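PDB 4OVD: peptidoglycan glycosyltransferase from Atopobium parvulum, which belongs to the penicillin-binding proteins, joining a dimerisation domain of that family to a penicillin-binding transpeptidase domain. Local coordinates for residues 181-193 with 208-220. Residues are numbered along the deposited sequence; the frame is centred on the assembly and turned at random.
Sequences YNDILAGTNGHMI and SNITEAQNGQDIV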
# COMPACT_ATOMS: atom_id res chain seq x y z
N TYR A 181 6.27 16.72 8.64
CA TYR A 181 7.59 17.31 8.75
C TYR A 181 7.53 18.83 9.08
O TYR A 181 8.40 19.63 8.68
CB TYR A 181 8.37 17.12 7.44
CG TYR A 181 8.75 15.66 7.16
CD1 TYR A 181 9.72 15.03 7.94
CD2 TYR A 181 8.14 14.92 6.13
CE1 TYR A 181 10.10 13.72 7.68
CE2 TYR A 181 8.53 13.61 5.85
CZ TYR A 181 9.50 13.01 6.66
OH TYR A 181 9.95 11.72 6.43
N ASN A 182 6.53 19.21 9.87
CA ASN A 182 6.35 20.64 10.11
C ASN A 182 7.51 21.23 10.89
O ASN A 182 7.91 22.33 10.59
CB ASN A 182 5.07 20.89 10.89
CG ASN A 182 4.79 22.35 11.07
OD1 ASN A 182 4.47 23.03 10.11
ND2 ASN A 182 4.88 22.83 12.31
N ASP A 183 8.04 20.50 11.87
CA ASP A 183 9.13 21.07 12.70
C ASP A 183 10.40 21.27 11.91
O ASP A 183 11.18 22.16 12.23
CB ASP A 183 9.36 20.35 14.03
CG ASP A 183 9.60 18.88 13.87
OD1 ASP A 183 9.83 18.41 12.73
OD2 ASP A 183 9.54 18.19 14.91
N ILE A 184 10.61 20.50 10.86
CA ILE A 184 11.76 20.80 10.06
C ILE A 184 11.39 21.76 8.94
O ILE A 184 12.18 22.60 8.56
CB ILE A 184 12.63 19.56 9.69
CG1 ILE A 184 11.96 18.65 8.70
CG2 ILE A 184 13.02 18.81 10.96
CD1 ILE A 184 12.05 19.21 7.32
N LEU A 185 10.17 21.72 8.42
CA LEU A 185 9.77 22.66 7.31
C LEU A 185 9.53 24.11 7.81
O LEU A 185 9.71 25.10 7.06
CB LEU A 185 8.46 22.18 6.71
CG LEU A 185 8.59 20.96 5.83
CD1 LEU A 185 7.28 20.31 5.47
CD2 LEU A 185 9.30 21.43 4.56
N ALA A 186 9.05 24.23 9.04
CA ALA A 186 8.76 25.56 9.64
C ALA A 186 10.07 26.16 10.09
O ALA A 186 10.94 25.50 10.68
CB ALA A 186 7.85 25.41 10.86
N GLY A 187 10.27 27.42 9.86
CA GLY A 187 11.52 27.93 10.33
C GLY A 187 11.15 28.52 11.63
O GLY A 187 10.14 28.15 12.21
N THR A 188 11.91 29.53 11.99
CA THR A 188 11.71 30.28 13.19
C THR A 188 11.68 31.73 12.79
O THR A 188 12.63 32.23 12.19
CB THR A 188 12.91 30.09 14.13
OG1 THR A 188 13.10 28.68 14.36
CG2 THR A 188 12.67 30.83 15.43
N ASN A 189 10.60 32.40 13.14
CA ASN A 189 10.48 33.78 12.79
C ASN A 189 11.54 34.66 13.46
O ASN A 189 12.12 34.27 14.47
CB ASN A 189 9.12 34.27 13.20
CG ASN A 189 8.02 33.73 12.31
OD1 ASN A 189 8.24 33.38 11.14
ND2 ASN A 189 6.81 33.77 12.84
N GLY A 190 11.80 35.81 12.83
CA GLY A 190 12.70 36.83 13.36
C GLY A 190 11.87 37.90 14.04
O GLY A 190 10.62 37.86 13.98
N HIS A 191 12.54 38.86 14.68
CA HIS A 191 11.86 39.96 15.33
C HIS A 191 12.65 41.24 15.32
O HIS A 191 13.85 41.22 15.53
CB HIS A 191 11.58 39.64 16.81
CG HIS A 191 10.92 38.32 17.01
ND1 HIS A 191 9.58 38.13 16.79
CD2 HIS A 191 11.43 37.12 17.36
CE1 HIS A 191 9.28 36.86 17.01
NE2 HIS A 191 10.39 36.23 17.37
N MSE A 192 11.96 42.34 15.05
CA MSE A 192 12.52 43.70 15.09
C MSE A 192 11.77 44.25 16.27
O MSE A 192 10.55 44.44 16.19
CB MSE A 192 12.14 44.56 13.91
CG MSE A 192 13.26 44.72 12.90
SE MSE A 192 12.49 45.83 11.50
CE MSE A 192 13.15 44.82 9.95
N ILE A 193 12.48 44.45 17.38
CA ILE A 193 11.90 44.97 18.63
C ILE A 193 11.84 46.52 18.71
O ILE A 193 12.86 47.21 18.69
CB ILE A 193 12.65 44.35 19.84
CG1 ILE A 193 12.44 42.83 19.80
CG2 ILE A 193 12.15 44.93 21.16
CD1 ILE A 193 13.24 42.05 20.83
N SER A 208 16.17 48.94 19.29
CA SER A 208 17.38 48.71 18.53
C SER A 208 17.85 47.26 18.43
O SER A 208 19.05 47.02 18.39
CB SER A 208 18.49 49.57 19.11
OG SER A 208 19.76 49.15 18.68
N ASN A 209 16.95 46.28 18.40
CA ASN A 209 17.40 44.88 18.37
C ASN A 209 16.67 43.91 17.47
O ASN A 209 15.46 43.81 17.48
CB ASN A 209 17.56 44.32 19.77
CG ASN A 209 18.87 44.75 20.40
OD1 ASN A 209 19.95 44.28 20.00
ND2 ASN A 209 18.79 45.67 21.36
N ILE A 210 17.45 43.19 16.69
CA ILE A 210 16.94 42.41 15.60
C ILE A 210 17.49 41.03 15.66
O ILE A 210 18.67 40.83 15.87
CB ILE A 210 17.29 43.07 14.27
CG1 ILE A 210 16.51 44.37 14.12
CG2 ILE A 210 16.94 42.18 13.11
CD1 ILE A 210 17.26 45.47 13.43
N THR A 211 16.62 40.07 15.46
CA THR A 211 17.01 38.69 15.43
C THR A 211 16.52 38.07 14.14
O THR A 211 15.45 38.37 13.66
CB THR A 211 16.47 37.93 16.64
OG1 THR A 211 17.03 36.62 16.67
CG2 THR A 211 14.98 37.83 16.57
N GLU A 212 17.34 37.23 13.58
CA GLU A 212 17.09 36.69 12.27
C GLU A 212 16.02 35.63 12.21
O GLU A 212 15.82 34.89 13.15
CB GLU A 212 18.39 36.07 11.77
CG GLU A 212 18.39 35.79 10.29
CD GLU A 212 19.64 35.05 9.88
OE1 GLU A 212 20.24 34.47 10.81
OE2 GLU A 212 20.00 35.07 8.66
N ALA A 213 15.29 35.62 11.10
CA ALA A 213 14.34 34.56 10.85
C ALA A 213 15.20 33.40 10.36
O ALA A 213 16.21 33.62 9.67
CB ALA A 213 13.38 34.97 9.77
N GLN A 214 14.90 32.17 10.78
CA GLN A 214 15.63 31.00 10.24
C GLN A 214 14.56 30.33 9.37
O GLN A 214 13.53 29.90 9.89
CB GLN A 214 16.16 30.02 11.32
CG GLN A 214 17.22 30.56 12.29
CD GLN A 214 16.63 31.33 13.47
OE1 GLN A 214 15.67 30.90 14.11
NE2 GLN A 214 17.26 32.46 13.81
N ASN A 215 14.77 30.28 8.07
CA ASN A 215 13.79 29.63 7.17
C ASN A 215 13.82 28.12 7.38
O ASN A 215 14.76 27.56 7.92
CB ASN A 215 14.07 30.00 5.73
CG ASN A 215 14.02 31.51 5.52
OD1 ASN A 215 14.85 32.07 4.82
ND2 ASN A 215 13.08 32.17 6.19
N GLY A 216 12.74 27.46 7.03
CA GLY A 216 12.70 26.03 7.23
C GLY A 216 13.63 25.32 6.28
O GLY A 216 14.12 25.90 5.33
N GLN A 217 13.85 24.04 6.54
CA GLN A 217 14.71 23.22 5.71
C GLN A 217 13.97 22.60 4.53
O GLN A 217 12.85 22.12 4.66
CB GLN A 217 15.32 22.10 6.53
CG GLN A 217 16.51 22.54 7.36
CD GLN A 217 17.16 21.37 8.08
OE1 GLN A 217 16.49 20.53 8.69
NE2 GLN A 217 18.50 21.34 8.03
N ASP A 218 14.61 22.60 3.39
CA ASP A 218 14.06 22.01 2.19
C ASP A 218 13.96 20.51 2.30
O ASP A 218 14.70 19.88 3.07
CB ASP A 218 14.89 22.40 0.99
CG ASP A 218 14.88 23.89 0.78
OD1 ASP A 218 13.91 24.53 1.24
OD2 ASP A 218 15.83 24.42 0.18
N ILE A 219 12.98 19.96 1.60
CA ILE A 219 12.73 18.55 1.63
C ILE A 219 12.60 18.07 0.20
O ILE A 219 11.99 18.75 -0.63
CB ILE A 219 11.41 18.28 2.40
CG1 ILE A 219 11.62 17.33 3.54
CG2 ILE A 219 10.24 17.97 1.50
CD1 ILE A 219 12.61 17.90 4.54
N VAL A 220 13.25 16.95 -0.12
CA VAL A 220 13.10 16.34 -1.44
C VAL A 220 12.36 15.04 -1.30
O VAL A 220 12.72 14.18 -0.52
CB VAL A 220 14.45 16.00 -2.13
CG1 VAL A 220 14.19 15.46 -3.53
CG2 VAL A 220 15.35 17.23 -2.16
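T211 tucks CG2 between its own backbone N and carbonyl carbon (chi1 -172° for OG1), which sets this methyl against the backbone N of H191 (CG2 to N 3.3 Å) and at the edge of the H191 imidazole, near the ring plane, with CG2 3.7 Å from H191 CD2. The imidazole lies alongside T211 and points the same way. On the other face of the two strands M192, a selenomethionine, runs beside I210; M192 CG and I210 CG1 meet snugly at 3.5 Å, and the chain runs straight out to selenium and bends there, swinging only CE aside. Between these side chains the backbones pair as antiparallel strands: H191 and T211 form a hydrogen-bonded pair, T211 N giving the straighter bond to H191 O and H191 N the more bent one to T211 O, while M192 and I210 form the non-hydrogen-bonded pair. I193 N then reaches N209 O at 3.0 Å in an almost linear bond (176°).

Beyond the strands the pairing relaxes to a single bridge, T188 with Q214, where Q214 N meets T188 O at 2.7 Å. The segments approach most closely at glycines: CA to CA 3.8 Å for G187 with G216 and equally for G190 with A213. G216 CA directs a C-H at L185 O, 3.1 Å away. Past it Q217 N binds I184 O, near the end of helix 182-185, at 3.0 Å, and L185 CD2 packs on the carbonyl of Q217.

This surface packing, with 181-193 in the dimerisation-domain family region, links two sheets. Strand 53-55 flanks 190-192 opposite 210-211, completing a three-stranded sheet. At the other end strand 219-221 lies between 62-63 (parallel) and 440-443 (antiparallel) in a mixed sheet, L185 and I219 packing on I62 and I219 on M440.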